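Local coordinates for USG-1 protein homolog (PDB 2HJS), which probably binds NAD and acts as a dehydrogenase on aldehyde or oxo groups, as a dimeric member of the aspartate-semialdehyde dehydrogenase family, at residues Ala83-Ala88 with Pro125-Ser130. Numbering follows the deposited sequence.
Sequences AHAERA and PFLLSS
Leu127 reaches from strand 127-129 to Ala85 and Glu86 on helix 78-90, and its two methyl groups make the whole contact. Its CB already points at the helix. With CG anti to the backbone N (chi1 170°), the fork of the side chain is carried away from the strand and its branches part over two successive helix residues. CD1 meets CB of Ala85 at 4.2 Å, a methyl-to-methyl touch. CD2 lies 3.9 Å from CG of Glu86, so the acid contributes its aliphatic stem; OE1 and OE2 lie farther out on a chain that is extended beyond CG. No hydrogen bond joins the segments, and the nearest CA pair, Glu86 and Leu127, is 7.7 Å apart, consistent with contact through side chains alone. The 104 Å² buried is accordingly small. Ala85 and Leu127 both also touch Val95 of the neighbouring strand 94-97, and Phe126 and Leu128 bond to that strand through their backbones, whereas the side chains of these two residues pack on Leu333 of helix 317-336. Helices thus cover both faces of a mostly parallel sheet at its edge strand 127-129, the layered alpha/beta packing of a Rossmann-type nucleotide-binding domain.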
loop_
_atom_site.group_PDB
_atom_site.type_symbol
_atom_site.label_atom_id
_atom_site.label_comp_id
_atom_site.label_asym_id
_atom_site.label_seq_id
_atom_site.Cartn_x
_atom_site.Cartn_y
_atom_site.Cartn_z
ATOM N N ALA A 83 -31.310 -14.239 0.717
ATOM C CA ALA A 83 -32.746 -14.304 0.527
ATOM C C ALA A 83 -33.150 -15.202 -0.641
ATOM O O ALA A 83 -34.251 -15.767 -0.628
ATOM C CB ALA A 83 -33.328 -12.905 0.368
ATOM N N HIS A 84 -32.279 -15.358 -1.640
ATOM C CA HIS A 84 -32.698 -16.032 -2.880
ATOM C C HIS A 84 -31.833 -17.172 -3.433
ATOM O O HIS A 84 -32.347 -17.972 -4.193
ATOM C CB HIS A 84 -32.921 -15.014 -4.013
ATOM C CG HIS A 84 -34.005 -14.023 -3.737
ATOM N ND1 HIS A 84 -35.345 -14.325 -3.870
ATOM C CD2 HIS A 84 -33.947 -12.728 -3.350
ATOM C CE1 HIS A 84 -36.065 -13.261 -3.562
ATOM N NE2 HIS A 84 -35.240 -12.279 -3.247
ATOM N N ALA A 85 -30.540 -17.245 -3.113
ATOM C CA ALA A 85 -29.672 -18.188 -3.849
ATOM C C ALA A 85 -30.053 -19.665 -3.652
ATOM O O ALA A 85 -30.125 -20.434 -4.618
ATOM C CB ALA A 85 -28.187 -17.956 -3.554
ATOM N N GLU A 86 -30.311 -20.050 -2.412
ATOM C CA GLU A 86 -30.712 -21.427 -2.115
ATOM C C GLU A 86 -32.059 -21.742 -2.719
ATOM O O GLU A 86 -32.189 -22.758 -3.399
ATOM C CB GLU A 86 -30.670 -21.723 -0.610
ATOM C CG GLU A 86 -29.223 -21.843 -0.086
ATOM C CD GLU A 86 -29.147 -21.954 1.430
ATOM O OE1 GLU A 86 -29.040 -23.094 1.955
ATOM O OE2 GLU A 86 -29.213 -20.897 2.095
ATOM N N ARG A 87 -33.047 -20.869 -2.493
ATOM C CA ARG A 87 -34.377 -20.991 -3.129
ATOM C C ARG A 87 -34.265 -21.150 -4.647
ATOM O O ARG A 87 -34.916 -22.011 -5.226
ATOM C CB ARG A 87 -35.281 -19.808 -2.768
ATOM C CG ARG A 87 -35.918 -19.930 -1.375
ATOM C CD ARG A 87 -36.528 -18.619 -0.831
ATOM N NE ARG A 87 -37.117 -17.788 -1.884
ATOM C CZ ARG A 87 -38.359 -17.912 -2.370
ATOM N NH1 ARG A 87 -38.751 -17.076 -3.334
ATOM N NH2 ARG A 87 -39.214 -18.849 -1.916
ATOM N N ALA A 88 -33.402 -20.357 -5.279
ATOM C CA ALA A 88 -33.149 -20.491 -6.715
ATOM C C ALA A 88 -32.606 -21.866 -7.102
ATOM O O ALA A 88 -32.993 -22.404 -8.151
ATOM C CB ALA A 88 -32.206 -19.397 -7.220
ATOM N N PRO A 125 -28.325 -29.404 -9.820
ATOM C CA PRO A 125 -27.962 -27.959 -9.811
ATOM C C PRO A 125 -26.840 -27.526 -8.849
ATOM O O PRO A 125 -26.816 -27.930 -7.688
ATOM C CB PRO A 125 -29.276 -27.254 -9.454
ATOM C CG PRO A 125 -30.198 -28.350 -8.928
ATOM C CD PRO A 125 -29.766 -29.635 -9.526
ATOM N N PHE A 126 -25.911 -26.708 -9.345
ATOM C CA PHE A 126 -24.769 -26.278 -8.561
ATOM C C PHE A 126 -25.108 -25.043 -7.725
ATOM O O PHE A 126 -26.039 -24.288 -8.031
ATOM C CB PHE A 126 -23.553 -26.027 -9.465
ATOM C CG PHE A 126 -23.128 -27.235 -10.282
ATOM C CD1 PHE A 126 -22.208 -28.146 -9.778
ATOM C CD2 PHE A 126 -23.658 -27.461 -11.560
ATOM C CE1 PHE A 126 -21.809 -29.248 -10.527
ATOM C CE2 PHE A 126 -23.270 -28.580 -12.322
ATOM C CZ PHE A 126 -22.342 -29.469 -11.804
ATOM N N LEU A 127 -24.381 -24.871 -6.633
ATOM C CA LEU A 127 -24.427 -23.632 -5.881
ATOM C C LEU A 127 -23.012 -23.301 -5.423
ATOM O O LEU A 127 -22.480 -23.902 -4.480
ATOM C CB LEU A 127 -25.431 -23.728 -4.724
ATOM C CG LEU A 127 -25.433 -22.595 -3.686
ATOM C CD1 LEU A 127 -25.659 -21.219 -4.328
ATOM C CD2 LEU A 127 -26.466 -22.862 -2.595
ATOM N N LEU A 128 -22.391 -22.356 -6.126
ATOM C CA LEU A 128 -20.972 -22.095 -5.970
ATOM C C LEU A 128 -20.778 -20.636 -5.719
ATOM O O LEU A 128 -21.609 -19.825 -6.126
ATOM C CB LEU A 128 -20.221 -22.455 -7.253
ATOM C CG LEU A 128 -20.543 -23.844 -7.811
ATOM C CD1 LEU A 128 -20.178 -23.916 -9.274
ATOM C CD2 LEU A 128 -19.849 -24.917 -6.983
ATOM N N SER A 129 -19.662 -20.303 -5.069
ATOM C CA SER A 129 -19.260 -18.915 -4.910
ATOM C C SER A 129 -18.140 -18.588 -5.889
ATOM O O SER A 129 -17.229 -19.387 -6.121
ATOM C CB SER A 129 -18.795 -18.621 -3.469
ATOM O OG SER A 129 -19.869 -18.757 -2.551
ATOM N N SER A 130 -18.200 -17.406 -6.462
ATOM C CA SER A 130 -17.029 -16.892 -7.150
ATOM C C SER A 130 -16.351 -15.896 -6.181
ATOM O O SER A 130 -17.017 -15.000 -5.672
ATOM C CB SER A 130 -17.454 -16.267 -8.478
ATOM O OG SER A 130 -16.355 -16.066 -9.330
#